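Local coordinates for uncharacterized protein (Bacillus thuringiensis serovar kurstaki, PDB 4XE7) that probably polymerises, as a bacterial actin-like protein of the ParM kind, into nucleotide-dependent filaments of the bacterial cytoskeleton that segregate plasmid DNA, at residues Ser242-Phe247 with Met356-Lys361; Asn265-Glu270 with Ala348-Ala353. One frame throughout, in Å; residues are numbered along the deposited sequence.

Contact 1: Ser242-Phe247 with Met356-Lys361; sequences SDNAFF and MKFWFK
Strand 242-247 and helix segment 356-361 run nearly parallel, their axes 10.2 Å apart at closest and 22° from alignment, with Asn244 and Phe358 facing each other. This is helix-on-sheet packing of the actin-like fold: the end of helix 337-362 lies against a mixed five-stranded sheet. The single bridge is Phe358, whose CB points toward the strand and whose CG, anti to the backbone N (chi1 -167°), continues that line. Asn244 CB sits over one face, 3.5 Å from the ring centroid and only 6° off the normal, a CH-pi contact. A phenylalanine suits this place because its ring can lie flat on a methylene while its rim reaches backbone. Asn244 suits its own place because its apolar CB serves the ring while its amide ND2 bonds to Asn235 OD1 on the neighbouring strand 232-237. That strand also brings Ala233 against Phe358. Farther along, Phe246 lends its CB, 3.9 Å from Phe358 CZ, while its ring leads away and touches Leu256 and Ala364. Ala245 O lies at the edge of the Phe358 ring, near its plane, 3.7 Å from CE2, whereas Asn244 O stands above that plane, on the side of its own CB, 3.3 Å from Phe358 CZ.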
loop_
_atom_site.group_PDB
_atom_site.type_symbol
_atom_site.label_atom_id
_atom_site.label_comp_id
_atom_site.label_asym_id
_atom_site.label_seq_id
_atom_site.Cartn_x
_atom_site.Cartn_y
_atom_site.Cartn_z
ATOM N N SER A 242 3.054 9.549 -12.801
ATOM C CA SER A 242 1.865 10.120 -12.190
ATOM C C SER A 242 0.642 9.604 -12.933
ATOM O O SER A 242 0.626 9.573 -14.171
ATOM C CB SER A 242 1.911 11.654 -12.220
ATOM O OG SER A 242 2.946 12.149 -11.389
ATOM N N ASP A 243 -0.377 9.184 -12.183
ATOM C CA ASP A 243 -1.619 8.691 -12.787
ATOM C C ASP A 243 -2.779 9.688 -12.592
ATOM O O ASP A 243 -3.206 9.945 -11.462
ATOM C CB ASP A 243 -1.958 7.322 -12.186
ATOM C CG ASP A 243 -3.151 6.663 -12.851
ATOM O OD1 ASP A 243 -2.984 6.106 -13.958
ATOM O OD2 ASP A 243 -4.250 6.690 -12.251
ATOM N N ASN A 244 -3.258 10.282 -13.677
ATOM C CA ASN A 244 -4.348 11.252 -13.554
ATOM C C ASN A 244 -5.674 10.599 -13.921
ATOM O O ASN A 244 -5.994 10.464 -15.091
ATOM C CB ASN A 244 -4.089 12.474 -14.431
ATOM C CG ASN A 244 -2.695 13.038 -14.236
ATOM O OD1 ASN A 244 -1.791 12.812 -15.048
ATOM N ND2 ASN A 244 -2.504 13.747 -13.132
ATOM N N ALA A 245 -6.421 10.172 -12.906
ATOM C CA ALA A 245 -7.685 9.471 -13.114
ATOM C C ALA A 245 -8.865 10.412 -12.928
ATOM O O ALA A 245 -8.873 11.230 -12.007
ATOM C CB ALA A 245 -7.803 8.273 -12.149
ATOM N N PHE A 246 -9.862 10.301 -13.804
ATOM C CA PHE A 246 -11.070 11.108 -13.657
ATOM C C PHE A 246 -12.297 10.220 -13.555
ATOM O O PHE A 246 -12.545 9.370 -14.415
ATOM C CB PHE A 246 -11.200 12.088 -14.808
ATOM C CG PHE A 246 -12.438 12.938 -14.753
ATOM C CD1 PHE A 246 -12.780 13.625 -13.598
ATOM C CD2 PHE A 246 -13.239 13.079 -15.874
ATOM C CE1 PHE A 246 -13.901 14.421 -13.561
ATOM C CE2 PHE A 246 -14.372 13.877 -15.846
ATOM C CZ PHE A 246 -14.698 14.550 -14.681
ATOM N N PHE A 247 -13.053 10.410 -12.484
ATOM C CA PHE A 247 -14.251 9.610 -12.230
ATOM C C PHE A 247 -15.502 10.477 -12.290
ATOM O O PHE A 247 -15.602 11.499 -11.600
ATOM C CB PHE A 247 -14.164 8.926 -10.864
ATOM C CG PHE A 247 -12.997 7.990 -10.715
ATOM C CD1 PHE A 247 -13.104 6.656 -11.098
ATOM C CD2 PHE A 247 -11.799 8.432 -10.166
ATOM C CE1 PHE A 247 -12.026 5.787 -10.947
ATOM C CE2 PHE A 247 -10.719 7.570 -10.017
ATOM C CZ PHE A 247 -10.832 6.244 -10.402
ATOM N N MET A 356 -3.152 21.433 -12.513
ATOM C CA MET A 356 -4.075 22.516 -12.898
ATOM C C MET A 356 -4.608 22.256 -14.307
ATOM O O MET A 356 -5.800 22.375 -14.556
ATOM C CB MET A 356 -3.395 23.892 -12.800
ATOM C CG MET A 356 -3.110 24.315 -11.342
ATOM S SD MET A 356 -4.588 24.645 -10.304
ATOM C CE MET A 356 -4.989 26.317 -10.808
ATOM N N LYS A 357 -3.733 21.831 -15.212
ATOM C CA LYS A 357 -4.171 21.494 -16.560
ATOM C C LYS A 357 -5.215 20.344 -16.560
ATOM O O LYS A 357 -6.207 20.394 -17.289
ATOM C CB LYS A 357 -2.947 21.148 -17.412
ATOM C CG LYS A 357 -3.243 20.605 -18.783
ATOM C CD LYS A 357 -1.960 20.416 -19.590
ATOM C CE LYS A 357 -1.197 21.722 -19.742
ATOM N NZ LYS A 357 -1.704 22.506 -20.905
ATOM N N PHE A 358 -4.998 19.324 -15.737
ATOM C CA PHE A 358 -5.920 18.207 -15.681
ATOM C C PHE A 358 -7.252 18.655 -15.103
ATOM O O PHE A 358 -8.291 18.146 -15.480
ATOM C CB PHE A 358 -5.368 17.049 -14.843
ATOM C CG PHE A 358 -6.138 15.763 -15.010
ATOM C CD1 PHE A 358 -6.224 15.158 -16.254
ATOM C CD2 PHE A 358 -6.769 15.151 -13.928
ATOM C CE1 PHE A 358 -6.913 13.963 -16.422
ATOM C CE2 PHE A 358 -7.457 13.943 -14.091
ATOM C CZ PHE A 358 -7.532 13.357 -15.344
ATOM N N TRP A 359 -7.194 19.576 -14.145
ATOM C CA TRP A 359 -8.398 20.110 -13.547
ATOM C C TRP A 359 -9.258 20.800 -14.610
ATOM O O TRP A 359 -10.468 20.594 -14.645
ATOM C CB TRP A 359 -8.036 21.076 -12.425
ATOM C CG TRP A 359 -9.074 21.272 -11.369
ATOM C CD1 TRP A 359 -10.384 20.871 -11.389
ATOM C CD2 TRP A 359 -8.869 21.909 -10.111
ATOM N NE1 TRP A 359 -11.009 21.243 -10.219
ATOM C CE2 TRP A 359 -10.096 21.886 -9.415
ATOM C CE3 TRP A 359 -7.758 22.510 -9.502
ATOM C CZ2 TRP A 359 -10.246 22.423 -8.134
ATOM C CZ3 TRP A 359 -7.910 23.067 -8.233
ATOM C CH2 TRP A 359 -9.144 23.011 -7.563
ATOM N N PHE A 360 -8.639 21.593 -15.489
ATOM C CA PHE A 360 -9.399 22.293 -16.511
ATOM C C PHE A 360 -9.853 21.331 -17.607
ATOM O O PHE A 360 -10.935 21.489 -18.154
ATOM C CB PHE A 360 -8.596 23.431 -17.137
ATOM C CG PHE A 360 -8.353 24.571 -16.210
ATOM C CD1 PHE A 360 -9.411 25.342 -15.757
ATOM C CD2 PHE A 360 -7.067 24.848 -15.755
ATOM C CE1 PHE A 360 -9.191 26.383 -14.884
ATOM C CE2 PHE A 360 -6.834 25.874 -14.892
ATOM C CZ PHE A 360 -7.902 26.656 -14.453
ATOM N N LYS A 361 -9.037 20.338 -17.929
ATOM C CA LYS A 361 -9.448 19.384 -18.968
ATOM C C LYS A 361 -10.665 18.556 -18.551
ATOM O O LYS A 361 -11.538 18.259 -19.369
ATOM C CB LYS A 361 -8.279 18.478 -19.340
ATOM C CG LYS A 361 -7.276 19.191 -20.244
ATOM C CD LYS A 361 -6.256 18.226 -20.827
ATOM C CE LYS A 361 -5.370 18.922 -21.849
ATOM N NZ LYS A 361 -4.410 17.948 -22.444
#

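Contact 2: Asn265-Glu270 with Ala348-Ala353; sequences NKYIDE and AEDQKA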
loop_
_atom_site.group_PDB
_atom_site.type_symbol
_atom_site.label_atom_id
_atom_site.label_comp_id
_atom_site.label_asym_id
_atom_site.label_seq_id
_atom_site.Cartn_x
_atom_site.Cartn_y
_atom_site.Cartn_z
ATOM N N ASN A 265 11.475 10.516 -8.856
ATOM C CA ASN A 265 12.797 9.919 -9.040
ATOM C C ASN A 265 13.859 10.921 -9.479
ATOM O O ASN A 265 14.878 11.097 -8.805
ATOM C CB ASN A 265 12.741 8.762 -10.060
ATOM C CG ASN A 265 12.209 7.473 -9.458
ATOM O OD1 ASN A 265 12.116 7.330 -8.233
ATOM N ND2 ASN A 265 11.870 6.519 -10.319
ATOM N N LYS A 266 13.627 11.591 -10.599
ATOM C CA LYS A 266 14.651 12.500 -11.109
ATOM C C LYS A 266 14.929 13.677 -10.164
ATOM O O LYS A 266 16.043 14.186 -10.144
ATOM C CB LYS A 266 14.255 13.010 -12.491
ATOM C CG LYS A 266 13.677 11.909 -13.365
ATOM C CD LYS A 266 14.128 12.023 -14.808
ATOM C CE LYS A 266 13.778 10.764 -15.578
ATOM N NZ LYS A 266 14.121 10.893 -17.021
ATOM N N TYR A 267 13.929 14.103 -9.385
ATOM C CA TYR A 267 14.098 15.242 -8.469
ATOM C C TYR A 267 14.934 14.836 -7.270
ATOM O O TYR A 267 15.797 15.588 -6.797
ATOM C CB TYR A 267 12.735 15.802 -8.012
ATOM C CG TYR A 267 11.916 16.327 -9.170
ATOM C CD1 TYR A 267 11.944 17.682 -9.516
ATOM C CD2 TYR A 267 11.144 15.455 -9.961
ATOM C CE1 TYR A 267 11.202 18.156 -10.611
ATOM C CE2 TYR A 267 10.422 15.909 -11.045
ATOM C CZ TYR A 267 10.445 17.265 -11.364
ATOM O OH TYR A 267 9.716 17.713 -12.444
ATOM N N ILE A 268 14.667 13.638 -6.780
ATOM C CA ILE A 268 15.425 13.068 -5.673
ATOM C C ILE A 268 16.879 12.799 -6.090
ATOM O O ILE A 268 17.812 13.092 -5.332
ATOM C CB ILE A 268 14.732 11.780 -5.160
ATOM C CG1 ILE A 268 13.436 12.181 -4.426
ATOM C CG2 ILE A 268 15.698 10.942 -4.291
ATOM C CD1 ILE A 268 12.405 11.052 -4.228
ATOM N N ASP A 269 17.073 12.298 -7.311
ATOM C CA ASP A 269 18.430 12.021 -7.778
ATOM C C ASP A 269 19.252 13.289 -7.781
ATOM O O ASP A 269 20.418 13.282 -7.355
ATOM C CB ASP A 269 18.438 11.393 -9.168
ATOM C CG ASP A 269 17.804 10.010 -9.178
ATOM O OD1 ASP A 269 17.702 9.414 -8.089
ATOM O OD2 ASP A 269 17.423 9.525 -10.257
ATOM N N GLU A 270 18.642 14.378 -8.238
ATOM C CA GLU A 270 19.337 15.656 -8.300
ATOM C C GLU A 270 19.676 16.156 -6.906
ATOM O O GLU A 270 20.785 16.672 -6.673
ATOM C CB GLU A 270 18.496 16.691 -9.042
ATOM C CG GLU A 270 19.197 18.011 -9.252
ATOM C CD GLU A 270 18.433 18.927 -10.191
ATOM O OE1 GLU A 270 17.222 18.690 -10.408
ATOM O OE2 GLU A 270 19.050 19.877 -10.717
ATOM N N ALA A 348 7.080 20.309 -6.894
ATOM C CA ALA A 348 5.736 20.850 -6.622
ATOM C C ALA A 348 5.212 21.733 -7.760
ATOM O O ALA A 348 4.062 21.633 -8.163
ATOM C CB ALA A 348 5.736 21.635 -5.338
ATOM N N GLU A 349 6.075 22.595 -8.270
ATOM C CA GLU A 349 5.729 23.503 -9.351
ATOM C C GLU A 349 5.423 22.731 -10.647
ATOM O O GLU A 349 4.441 23.016 -11.351
ATOM C CB GLU A 349 6.875 24.511 -9.549
ATOM C CG GLU A 349 6.573 25.634 -10.534
ATOM C CD GLU A 349 5.259 26.340 -10.237
ATOM O OE1 GLU A 349 5.126 26.932 -9.143
ATOM O OE2 GLU A 349 4.356 26.303 -11.105
ATOM N N ASP A 350 6.231 21.730 -10.959
ATOM C CA ASP A 350 5.960 20.918 -12.142
ATOM C C ASP A 350 4.659 20.128 -11.997
ATOM O O ASP A 350 3.872 20.023 -12.937
ATOM C CB ASP A 350 7.127 19.981 -12.420
ATOM C CG ASP A 350 8.339 20.733 -12.939
ATOM O OD1 ASP A 350 8.136 21.844 -13.494
ATOM O OD2 ASP A 350 9.471 20.223 -12.796
ATOM N N GLN A 351 4.420 19.591 -10.807
ATOM C CA GLN A 351 3.139 18.954 -10.555
ATOM C C GLN A 351 1.988 19.955 -10.615
ATOM O O GLN A 351 0.900 19.625 -11.090
ATOM C CB GLN A 351 3.154 18.244 -9.202
ATOM C CG GLN A 351 3.876 16.859 -9.259
ATOM C CD GLN A 351 3.059 15.802 -10.038
ATOM O OE1 GLN A 351 1.965 16.079 -10.522
ATOM N NE2 GLN A 351 3.597 14.599 -10.151
ATOM N N LYS A 352 2.223 21.168 -10.117
ATOM C CA LYS A 352 1.170 22.190 -10.149
ATOM C C LYS A 352 0.656 22.414 -11.569
ATOM O O LYS A 352 -0.546 22.390 -11.822
ATOM C CB LYS A 352 1.676 23.517 -9.578
ATOM C CG LYS A 352 0.572 24.583 -9.539
ATOM C CD LYS A 352 1.104 25.992 -9.760
ATOM C CE LYS A 352 0.001 27.042 -9.588
ATOM N NZ LYS A 352 -0.004 27.700 -8.255
ATOM N N ALA A 353 1.581 22.632 -12.496
ATOM C CA ALA A 353 1.231 22.846 -13.889
ATOM C C ALA A 353 0.434 21.657 -14.446
ATOM O O ALA A 353 -0.538 21.837 -15.168
ATOM C CB ALA A 353 2.490 23.084 -14.722
#
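Two similar first torsions bring Tyr267 and Asp350 together: each has CG anti to its own carbonyl carbon, chi1 -62° in the tyrosine and little different in the aspartate, and from these starting points the phenol and the carboxylate span the gap between two helices. The backbones stay well apart, and one polar meeting carries the contact. Tyr267 OH donates to Asp350 OD2 at 2.5 Å, a short hydrogen bond. OD2 lies at the edge of the tyrosine ring, near its plane, which suits a hydroxyl that prefers to keep its hydrogen in the plane of the ring. On the aspartate the phenol arrives on the anti side of OD2, 19° out of the carboxylate plane, and the two flat groups are turned 58° against each other. Tyrosine fits here because it is long enough to cross the gap and carries a donor at its far end; aspartate fits because its short side chain, partly exposed, offers a probably charged acceptor. The body of the tyrosine is flanked by apolar and aromatic neighbours: Tyr347, one turn earlier on the aspartate's helix, meets its ring edge-to-face, and Leu262 and Phe376 also touch it. The bond thus ties the first turn of helix 265-279 to the long helix 337-362, with the short helix 372-376 beside the tyrosine and helix 300-317 packed against Ile268, the next residue.

Overall arrangement
Both contacts use helix 337-362, which meets the sheet near its C-terminal end in contact 1 and another helix about two turns earlier in contact 2. Their centres are about 17 Å apart, and contact 2 is nested within the chain loop that contact 1 closes. Contact 1 is buried and without a hydrogen bond across it, built from an aromatic ring on strand backbone and methylene; contact 2 lies at the surface and depends on a phenol-to-carboxylate hydrogen bond. The two are joined directly: Ser242 OG, at the start of the strand, lies 2.8 Å from Gln351 NE2 on the helix, a probable hydrogen bond between a buried serine and a buried glutamine.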